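Local coordinates for hemolysins related proteins containing CBS domains (Klebsiella pneumoniae subsp. pneumoniae, PDB 3HF7), which is of unknown function but binds AMP in this CBS-domain pair, one part of a longer protein that is probably membrane-embedded and may bind flavin adenine dinucleotide, at residues N12-I17 with G110-L115; R37-R42 with V102-D107. One frame throughout, in Å; residues are numbered along the deposited sequence.

Interaction 1: residues N12-I17 with G110-L115; sequences NEIVGI and GDIQGL. With AMP (adenosine monophosphate), chain B.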
ATOM      1  N   ASN A  12       1.574   0.166  12.390  1.00 30.10           N
ATOM      2  CA  ASN A  12       2.961   0.538  12.742  1.00 30.05           C
ATOM      3  C   ASN A  12       4.046  -0.031  11.815  1.00 29.76           C
ATOM      4  O   ASN A  12       5.149   0.520  11.713  1.00 30.20           O
ATOM      5  CB  ASN A  12       3.271   0.134  14.197  1.00 30.37           C
ATOM      6  CG  ASN A  12       2.621  -1.212  14.606  1.00 31.83           C
ATOM      7  OD1 ASN A  12       1.378  -1.356  14.626  1.00 32.67           O
ATOM      8  ND2 ASN A  12       3.461  -2.186  14.958  1.00 31.48           N
ATOM      9  N   GLU A  13       3.731  -1.136  11.149  1.00 28.74           N
ATOM     10  CA  GLU A  13       4.704  -1.865  10.358  1.00 27.85           C
ATOM     11  C   GLU A  13       4.514  -1.644   8.866  1.00 27.16           C
ATOM     12  O   GLU A  13       5.135  -2.324   8.045  1.00 26.91           O
ATOM     13  CB  GLU A  13       4.552  -3.344  10.626  1.00 28.25           C
ATOM     14  CG  GLU A  13       4.392  -3.691  12.065  1.00 29.22           C
ATOM     15  CD  GLU A  13       5.286  -4.835  12.429  1.00 30.98           C
ATOM     16  OE1 GLU A  13       4.793  -5.985  12.538  1.00 30.48           O
ATOM     17  OE2 GLU A  13       6.501  -4.571  12.560  1.00 32.68           O
ATOM     18  N   ILE A  14       3.636  -0.716   8.513  1.00 26.25           N
ATOM     19  CA  ILE A  14       3.417  -0.377   7.122  1.00 25.16           C
ATOM     20  C   ILE A  14       4.584   0.475   6.642  1.00 25.33           C
ATOM     21  O   ILE A  14       4.867   1.529   7.220  1.00 25.70           O
ATOM     22  CB  ILE A  14       2.082   0.366   6.932  1.00 24.66           C
ATOM     23  CG1 ILE A  14       0.924  -0.536   7.366  1.00 24.00           C
ATOM     24  CG2 ILE A  14       1.896   0.756   5.497  1.00 24.41           C
ATOM     25  CD1 ILE A  14      -0.474   0.017   7.134  1.00 22.22           C
ATOM     26  N   VAL A  15       5.274   0.004   5.604  1.00 25.09           N
ATOM     27  CA  VAL A  15       6.312   0.793   4.931  1.00 24.55           C
ATOM     28  C   VAL A  15       5.685   1.756   3.919  1.00 24.60           C
ATOM     29  O   VAL A  15       4.961   1.359   2.997  1.00 24.57           O
ATOM     30  CB  VAL A  15       7.353  -0.089   4.210  1.00 24.57           C
ATOM     31  CG1 VAL A  15       8.399   0.780   3.540  1.00 24.26           C
ATOM     32  CG2 VAL A  15       8.023  -1.059   5.190  1.00 24.48           C
ATOM     33  N   GLY A  16       5.958   3.033   4.117  1.00 24.57           N
ATOM     34  CA  GLY A  16       5.492   4.060   3.218  1.00 24.98           C
ATOM     35  C   GLY A  16       6.453   5.228   3.296  1.00 25.39           C
ATOM     36  O   GLY A  16       7.447   5.183   4.030  1.00 25.38           O
ATOM     37  N   ILE A  17       6.170   6.271   2.529  1.00 25.58           N
ATOM     38  CA  ILE A  17       7.008   7.452   2.541  1.00 25.75           C
ATOM     39  C   ILE A  17       6.164   8.676   2.787  1.00 25.82           C
ATOM     40  O   ILE A  17       5.101   8.871   2.188  1.00 25.59           O
ATOM     41  CB  ILE A  17       7.803   7.655   1.218  1.00 25.65           C
ATOM     42  CG1 ILE A  17       8.523   6.379   0.796  1.00 25.55           C
ATOM     43  CG2 ILE A  17       8.829   8.767   1.373  1.00 26.15           C
ATOM     44  CD1 ILE A  17       8.961   6.412  -0.679  1.00 25.13           C
ATOM     45  N   GLY A 110     -12.216   5.954   9.414  1.00 26.18           N
ATOM     46  CA  GLY A 110     -11.258   6.230   8.355  1.00 25.95           C
ATOM     47  C   GLY A 110      -9.855   5.996   8.855  1.00 25.95           C
ATOM     48  O   GLY A 110      -8.892   6.451   8.259  1.00 25.72           O
ATOM     49  N   ASP A 111      -9.747   5.244   9.943  1.00 26.06           N
ATOM     50  CA  ASP A 111      -8.481   5.012  10.592  1.00 25.68           C
ATOM     51  C   ASP A 111      -7.816   3.703  10.152  1.00 25.31           C
ATOM     52  O   ASP A 111      -8.319   2.590  10.438  1.00 25.32           O
ATOM     53  CB  ASP A 111      -8.712   4.990  12.094  1.00 26.40           C
ATOM     54  CG  ASP A 111      -7.581   5.595  12.835  1.00 27.75           C
ATOM     55  OD1 ASP A 111      -7.457   6.838  12.774  1.00 30.91           O
ATOM     56  OD2 ASP A 111      -6.804   4.835  13.441  1.00 28.94           O
ATOM     57  N   ILE A 112      -6.667   3.844   9.488  1.00 24.28           N
ATOM     58  CA  ILE A 112      -5.936   2.714   8.959  1.00 23.48           C
ATOM     59  C   ILE A 112      -5.448   1.838  10.081  1.00 23.68           C
ATOM     60  O   ILE A 112      -4.773   2.323  10.989  1.00 23.85           O
ATOM     61  CB  ILE A 112      -4.756   3.159   8.110  1.00 23.44           C
ATOM     62  CG1 ILE A 112      -5.238   4.101   6.997  1.00 23.97           C
ATOM     63  CG2 ILE A 112      -4.070   1.958   7.492  1.00 23.24           C
ATOM     64  CD1 ILE A 112      -4.117   4.819   6.268  1.00 24.62           C
ATOM     65  N   GLN A 113      -5.819   0.554  10.015  1.00 23.72           N
ATOM     66  CA  GLN A 113      -5.436  -0.470  11.006  1.00 23.68           C
ATOM     67  C   GLN A 113      -4.256  -1.315  10.521  1.00 24.09           C
ATOM     68  O   GLN A 113      -3.419  -1.759  11.325  1.00 23.91           O
ATOM     69  CB  GLN A 113      -6.600  -1.432  11.290  1.00 23.15           C
ATOM     70  CG  GLN A 113      -7.879  -0.762  11.699  1.00 23.01           C
ATOM     71  CD  GLN A 113      -7.731  -0.005  13.004  1.00 22.19           C
ATOM     72  OE1 GLN A 113      -7.494  -0.603  14.058  1.00 20.78           O
ATOM     73  NE2 GLN A 113      -7.860   1.317  12.939  1.00 20.41           N
ATOM     74  N   GLY A 114      -4.214  -1.574   9.214  1.00 24.06           N
ATOM     75  CA  GLY A 114      -3.141  -2.389   8.673  1.00 24.36           C
ATOM     76  C   GLY A 114      -3.129  -2.546   7.169  1.00 24.79           C
ATOM     77  O   GLY A 114      -3.875  -1.878   6.434  1.00 24.92           O
ATOM     78  N   LEU A 115      -2.271  -3.448   6.713  1.00 24.75           N
ATOM     79  CA  LEU A 115      -2.124  -3.731   5.296  1.00 24.74           C
ATOM     80  C   LEU A 115      -2.464  -5.210   5.068  1.00 24.86           C
ATOM     81  O   LEU A 115      -2.039  -6.078   5.834  1.00 24.98           O
ATOM     82  CB  LEU A 115      -0.685  -3.421   4.894  1.00 24.41           C
ATOM     83  CG  LEU A 115      -0.057  -3.574   3.514  1.00 24.08           C
ATOM     84  CD1 LEU A 115      -0.609  -4.734   2.727  1.00 23.92           C
ATOM     85  CD2 LEU A 115      -0.203  -2.278   2.740  1.00 23.76           C
TER
HETATM   86  P   AMP B   1       6.454  -8.020  -1.244  1.00 74.49           P
HETATM   87  O1P AMP B   1       7.585  -7.808  -0.252  1.00 73.97           O
HETATM   88  O2P AMP B   1       5.873  -6.764  -1.850  1.00 74.62           O
HETATM   89  O3P AMP B   1       6.669  -9.106  -2.264  1.00 74.98           O
HETATM   90  O5' AMP B   1       5.247  -8.638  -0.355  1.00 74.75           O
HETATM   91  C5' AMP B   1       5.473  -9.589   0.696  1.00 71.19           C
HETATM   92  C4' AMP B   1       4.494  -9.380   1.851  1.00 69.25           C
HETATM   93  O4' AMP B   1       4.945  -8.335   2.714  1.00 67.86           O
HETATM   94  C3' AMP B   1       3.079  -8.992   1.412  1.00 69.96           C
HETATM   95  O3' AMP B   1       2.192 -10.115   1.238  1.00 71.65           O
HETATM   96  C2' AMP B   1       2.597  -8.091   2.526  1.00 68.72           C
HETATM   97  O2' AMP B   1       1.909  -8.842   3.517  1.00 68.33           O
HETATM   98  C1' AMP B   1       3.849  -7.517   3.152  1.00 68.20           C
HETATM   99  N9  AMP B   1       3.924  -6.118   2.653  1.00 67.70           N
HETATM  100  C8  AMP B   1       3.784  -5.790   1.359  1.00 67.92           C
HETATM  101  N7  AMP B   1       3.877  -4.455   1.176  1.00 68.20           N
HETATM  102  C5  AMP B   1       4.073  -3.893   2.368  1.00 67.22           C
HETATM  103  C6  AMP B   1       4.242  -2.509   2.843  1.00 67.17           C
HETATM  104  N6  AMP B   1       4.229  -1.476   1.963  1.00 66.17           N
HETATM  105  N1  AMP B   1       4.420  -2.331   4.174  1.00 68.02           N
HETATM  106  C2  AMP B   1       4.436  -3.367   5.046  1.00 68.14           C
HETATM  107  N3  AMP B   1       4.274  -4.654   4.669  1.00 68.29           N
HETATM  108  C4  AMP B   1       4.097  -4.985   3.356  1.00 67.64           C
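I14 carries this contact alone from its side, laying its outer carbons against the backbone and aliphatic groups of I112, G114 and L115. The chain enters at N12 and E13, the end of a short 3-10 segment that began earlier, where the carbonyl E13 O faces the adenine of AMP, 3.3 Å from AMP C2. At I14 the side chain turns toward the 112-115 strand: CG1 stands opposite the carbonyl carbon (chi1 -62°) and the chain is then extended, which carries CD1 to the peptide joining G114 to L115. There I14 CD1 lies 3.7 Å from G114 C. I112 CG2 and L115 CB each lie 4.1 Å from I14 CD1. No hydrogen bond links the two segments, so their contact is purely van der Waals. V15 turns instead to the ligand with its backbone: V15 N donates to AMP N1 over 2.9 Å, at an N-H...N angle of 160°. AMP N6 returns a bond to V15 O, 3.1 Å long and nearly straight at 170°. This donor-acceptor pair reads the edge of the base that distinguishes adenine from guanine. G16 then opens a strand, and I17 packs on I26, Q29 and L30 of helix 23-31 while pairing by backbone with strand 37-41. In the second segment Q113 and G114 both face V105 in a classic beta bulge, and Q113 NE2 donates to D111 O over 2.8 Å, approaching from above the carbonyl plane. Strand 112-117 lies between strands 9-10 and 102-106, with L115 resting on V102, and I14 also touches V39, placing it between the two sheets.

Interaction 2: residues R37-R42 with V102-D107; sequences RIVLYR and VGLVVD. With AMP (adenosine monophosphate), chain B.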
ATOM      1  N   ARG A  37       5.010  -2.760  -3.253  1.00 25.97           N
ATOM      2  CA  ARG A  37       4.172  -1.561  -3.201  1.00 25.68           C
ATOM      3  C   ARG A  37       4.448  -0.819  -1.889  1.00 25.39           C
ATOM      4  O   ARG A  37       4.815  -1.431  -0.893  1.00 25.49           O
ATOM      5  CB  ARG A  37       2.682  -1.905  -3.320  1.00 25.64           C
ATOM      6  CG  ARG A  37       2.336  -3.127  -4.164  1.00 25.69           C
ATOM      7  CD  ARG A  37       2.046  -2.762  -5.607  1.00 26.98           C
ATOM      8  NE  ARG A  37       0.625  -2.814  -6.003  1.00 26.54           N
ATOM      9  CZ  ARG A  37       0.102  -3.757  -6.794  1.00 26.02           C
ATOM     10  NH1 ARG A  37       0.897  -4.724  -7.234  1.00 25.02           N
ATOM     11  NH2 ARG A  37      -1.198  -3.744  -7.140  1.00 24.36           N
ATOM     12  N   ILE A  38       4.290   0.498  -1.884  1.00 25.41           N
ATOM     13  CA  ILE A  38       4.473   1.275  -0.652  1.00 25.16           C
ATOM     14  C   ILE A  38       3.569   2.479  -0.633  1.00 25.18           C
ATOM     15  O   ILE A  38       3.244   3.028  -1.683  1.00 25.34           O
ATOM     16  CB  ILE A  38       5.908   1.773  -0.456  1.00 25.00           C
ATOM     17  CG1 ILE A  38       6.415   2.439  -1.733  1.00 24.72           C
ATOM     18  CG2 ILE A  38       6.808   0.639   0.024  1.00 25.48           C
ATOM     19  CD1 ILE A  38       6.950   3.795  -1.508  1.00 24.40           C
ATOM     20  N   VAL A  39       3.190   2.900   0.576  1.00 25.31           N
ATOM     21  CA  VAL A  39       2.209   3.962   0.745  1.00 24.91           C
ATOM     22  C   VAL A  39       2.888   5.316   0.616  1.00 25.05           C
ATOM     23  O   VAL A  39       3.946   5.554   1.201  1.00 25.55           O
ATOM     24  CB  VAL A  39       1.433   3.850   2.099  1.00 24.73           C
ATOM     25  CG1 VAL A  39       0.291   4.861   2.159  1.00 24.04           C
ATOM     26  CG2 VAL A  39       0.889   2.446   2.311  1.00 24.16           C
ATOM     27  N   LEU A  40       2.278   6.193  -0.174  1.00 24.83           N
ATOM     28  CA  LEU A  40       2.649   7.600  -0.198  1.00 24.47           C
ATOM     29  C   LEU A  40       1.670   8.358   0.686  1.00 24.85           C
ATOM     30  O   LEU A  40       0.449   8.244   0.520  1.00 24.71           O
ATOM     31  CB  LEU A  40       2.613   8.133  -1.634  1.00 23.71           C
ATOM     32  CG  LEU A  40       3.518   7.449  -2.671  1.00 22.61           C
ATOM     33  CD1 LEU A  40       3.344   8.133  -4.037  1.00 21.20           C
ATOM     34  CD2 LEU A  40       5.004   7.419  -2.235  1.00 18.52           C
ATOM     35  N   TYR A  41       2.201   9.112   1.639  1.00 25.39           N
ATOM     36  CA  TYR A  41       1.354   9.923   2.506  1.00 26.19           C
ATOM     37  C   TYR A  41       1.997  11.274   2.839  1.00 27.16           C
ATOM     38  O   TYR A  41       3.207  11.484   2.651  1.00 27.18           O
ATOM     39  CB  TYR A  41       1.059   9.169   3.803  1.00 26.10           C
ATOM     40  CG  TYR A  41       2.294   8.856   4.619  1.00 26.37           C
ATOM     41  CD1 TYR A  41       2.893   9.829   5.434  1.00 27.54           C
ATOM     42  CD2 TYR A  41       2.874   7.595   4.575  1.00 25.82           C
ATOM     43  CE1 TYR A  41       4.030   9.532   6.180  1.00 26.75           C
ATOM     44  CE2 TYR A  41       4.011   7.300   5.308  1.00 24.75           C
ATOM     45  CZ  TYR A  41       4.577   8.257   6.096  1.00 25.45           C
ATOM     46  OH  TYR A  41       5.695   7.927   6.815  1.00 27.70           O
ATOM     47  N   ARG A  42       1.180  12.177   3.365  1.00 27.64           N
ATOM     48  CA  ARG A  42       1.667  13.451   3.814  1.00 28.31           C
ATOM     49  C   ARG A  42       1.590  13.466   5.350  1.00 28.44           C
ATOM     50  O   ARG A  42       0.493  13.483   5.927  1.00 28.39           O
ATOM     51  CB  ARG A  42       0.809  14.541   3.189  1.00 28.44           C
ATOM     52  CG  ARG A  42       1.483  15.886   3.011  1.00 30.74           C
ATOM     53  CD  ARG A  42       0.590  16.807   2.169  1.00 34.27           C
ATOM     54  NE  ARG A  42      -0.812  16.385   2.263  1.00 36.76           N
ATOM     55  CZ  ARG A  42      -1.597  16.058   1.228  1.00 38.03           C
ATOM     56  NH1 ARG A  42      -1.152  16.122  -0.029  1.00 38.34           N
ATOM     57  NH2 ARG A  42      -2.851  15.681   1.461  1.00 38.70           N
ATOM     58  N   VAL A 102      -3.502  -5.463  -3.143  1.00 24.32           N
ATOM     59  CA  VAL A 102      -3.143  -4.875  -1.856  1.00 23.00           C
ATOM     60  C   VAL A 102      -4.226  -3.906  -1.381  1.00 22.46           C
ATOM     61  O   VAL A 102      -4.827  -3.168  -2.165  1.00 22.11           O
ATOM     62  CB  VAL A 102      -1.785  -4.151  -1.914  1.00 22.88           C
ATOM     63  CG1 VAL A 102      -1.517  -3.412  -0.615  1.00 23.30           C
ATOM     64  CG2 VAL A 102      -0.667  -5.138  -2.141  1.00 23.04           C
ATOM     65  N   GLY A 103      -4.480  -3.920  -0.081  1.00 21.94           N
ATOM     66  CA  GLY A 103      -5.491  -3.059   0.475  1.00 21.48           C
ATOM     67  C   GLY A 103      -5.030  -2.510   1.792  1.00 21.06           C
ATOM     68  O   GLY A 103      -4.211  -3.120   2.482  1.00 20.94           O
ATOM     69  N   LEU A 104      -5.547  -1.337   2.123  1.00 20.85           N
ATOM     70  CA  LEU A 104      -5.347  -0.768   3.439  1.00 20.62           C
ATOM     71  C   LEU A 104      -6.602  -1.028   4.229  1.00 20.82           C
ATOM     72  O   LEU A 104      -7.715  -0.705   3.766  1.00 20.85           O
ATOM     73  CB  LEU A 104      -5.050   0.727   3.351  1.00 20.24           C
ATOM     74  CG  LEU A 104      -3.620   1.029   2.882  1.00 19.39           C
ATOM     75  CD1 LEU A 104      -3.295   2.483   3.167  1.00 20.27           C
ATOM     76  CD2 LEU A 104      -2.604   0.111   3.551  1.00 18.76           C
ATOM     77  N   VAL A 105      -6.420  -1.653   5.400  1.00 21.30           N
ATOM     78  CA  VAL A 105      -7.538  -1.949   6.296  1.00 22.10           C
ATOM     79  C   VAL A 105      -7.902  -0.728   7.109  1.00 22.65           C
ATOM     80  O   VAL A 105      -7.061  -0.123   7.765  1.00 22.42           O
ATOM     81  CB  VAL A 105      -7.253  -3.117   7.254  1.00 22.04           C
ATOM     82  CG1 VAL A 105      -8.381  -3.247   8.298  1.00 22.16           C
ATOM     83  CG2 VAL A 105      -7.108  -4.406   6.459  1.00 22.35           C
ATOM     84  N   VAL A 106      -9.180  -0.389   7.065  1.00 23.83           N
ATOM     85  CA  VAL A 106      -9.630   0.866   7.606  1.00 24.69           C
ATOM     86  C   VAL A 106     -10.855   0.759   8.518  1.00 25.17           C
ATOM     87  O   VAL A 106     -11.765  -0.041   8.315  1.00 25.36           O
ATOM     88  CB  VAL A 106      -9.815   1.904   6.472  1.00 24.61           C
ATOM     89  CG1 VAL A 106     -11.277   2.063   6.104  1.00 24.62           C
ATOM     90  CG2 VAL A 106      -9.207   3.217   6.871  1.00 24.20           C
ATOM     91  N   ASP A 107     -10.806   1.592   9.540  1.00 26.01           N
ATOM     92  CA  ASP A 107     -11.839   1.828  10.517  1.00 26.44           C
ATOM     93  C   ASP A 107     -13.098   2.370   9.912  1.00 26.62           C
ATOM     94  O   ASP A 107     -13.108   2.760   8.749  1.00 26.74           O
ATOM     95  CB  ASP A 107     -11.319   2.979  11.336  1.00 26.85           C
ATOM     96  CG  ASP A 107     -11.558   2.808  12.746  1.00 28.47           C
ATOM     97  OD1 ASP A 107     -11.367   1.672  13.223  1.00 29.68           O
ATOM     98  OD2 ASP A 107     -11.916   3.818  13.385  1.00 32.53           O
TER
HETATM   99  P   AMP B   1       6.454  -8.020  -1.244  1.00 74.49           P
HETATM  100  O1P AMP B   1       7.585  -7.808  -0.252  1.00 73.97           O
HETATM  101  O2P AMP B   1       5.873  -6.764  -1.850  1.00 74.62           O
HETATM  102  O3P AMP B   1       6.669  -9.106  -2.264  1.00 74.98           O
HETATM  103  O5' AMP B   1       5.247  -8.638  -0.355  1.00 74.75           O
HETATM  104  C5' AMP B   1       5.473  -9.589   0.696  1.00 71.19           C
HETATM  105  C4' AMP B   1       4.494  -9.380   1.851  1.00 69.25           C
HETATM  106  O4' AMP B   1       4.945  -8.335   2.714  1.00 67.86           O
HETATM  107  C3' AMP B   1       3.079  -8.992   1.412  1.00 69.96           C
HETATM  108  O3' AMP B   1       2.192 -10.115   1.238  1.00 71.65           O
HETATM  109  C2' AMP B   1       2.597  -8.091   2.526  1.00 68.72           C
HETATM  110  O2' AMP B   1       1.909  -8.842   3.517  1.00 68.33           O
HETATM  111  C1' AMP B   1       3.849  -7.517   3.152  1.00 68.20           C
HETATM  112  N9  AMP B   1       3.924  -6.118   2.653  1.00 67.70           N
HETATM  113  C8  AMP B   1       3.784  -5.790   1.359  1.00 67.92           C
HETATM  114  N7  AMP B   1       3.877  -4.455   1.176  1.00 68.20           N
HETATM  115  C5  AMP B   1       4.073  -3.893   2.368  1.00 67.22           C
HETATM  116  C6  AMP B   1       4.242  -2.509   2.843  1.00 67.17           C
HETATM  117  N6  AMP B   1       4.229  -1.476   1.963  1.00 66.17           N
HETATM  118  N1  AMP B   1       4.420  -2.331   4.174  1.00 68.02           N
HETATM  119  C2  AMP B   1       4.436  -3.367   5.046  1.00 68.14           C
HETATM  120  N3  AMP B   1       4.274  -4.654   4.669  1.00 68.29           N
HETATM  121  C4  AMP B   1       4.097  -4.985   3.356  1.00 67.64           C
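Apolar packing is what joins these segments, and it occurs at two places, V39 with L104 and R37 with V102. V39 CG2 and L104 CD1 meet at 4.3 Å, one methyl of each branched end. At the other place it is the aliphatic part of the arginine that touches, with R37 CG 4.1 Å from V102 CG2. Those two side chains run past each other in opposite senses. R37 also touches M51 and R53 of strand 48-53, and V102 touches T117. The two strands belong to separate sheets: 37-41 lies between 16-18 and 48-53, whereas 102-106 lies between 112-117 and 81-83. In agreement with this, no hydrogen bond spans the segments and the nearest CA atoms, R37 CA and V102 CA, are 8.1 Å apart, although the touching parts, 37-39 and 102-104, diverge by just 16°. The sheets thus meet through side chains, as expected for the interface of a CBS pair. The one hydrogen bond to the ligand comes from R37: AMP N6 donates to R37 O over 2.9 Å, with an N-H...O angle of 147°. I38 lies beside the same amino group and also packs on I17.

Overall arrangement
Interactions 1 and 2 have centres about 6 Å apart and are coupled through both sheets. On one side I17 N lies 2.7 Å from V39 O, a probable hydrogen bond between strands 16-18 and 37-41; on the other, Q113 N lies 2.7 Å from V105 O, likewise probable, between 112-117 and 102-106. L115 CD2 also packs on L104 CD2. Along the chain, interaction 2 is nested within the loop that interaction 1 closes. AMP joins them, for its amino group is shared between the two contacts; H35, G36, T117 and D120 also hydrogen-bond AMP.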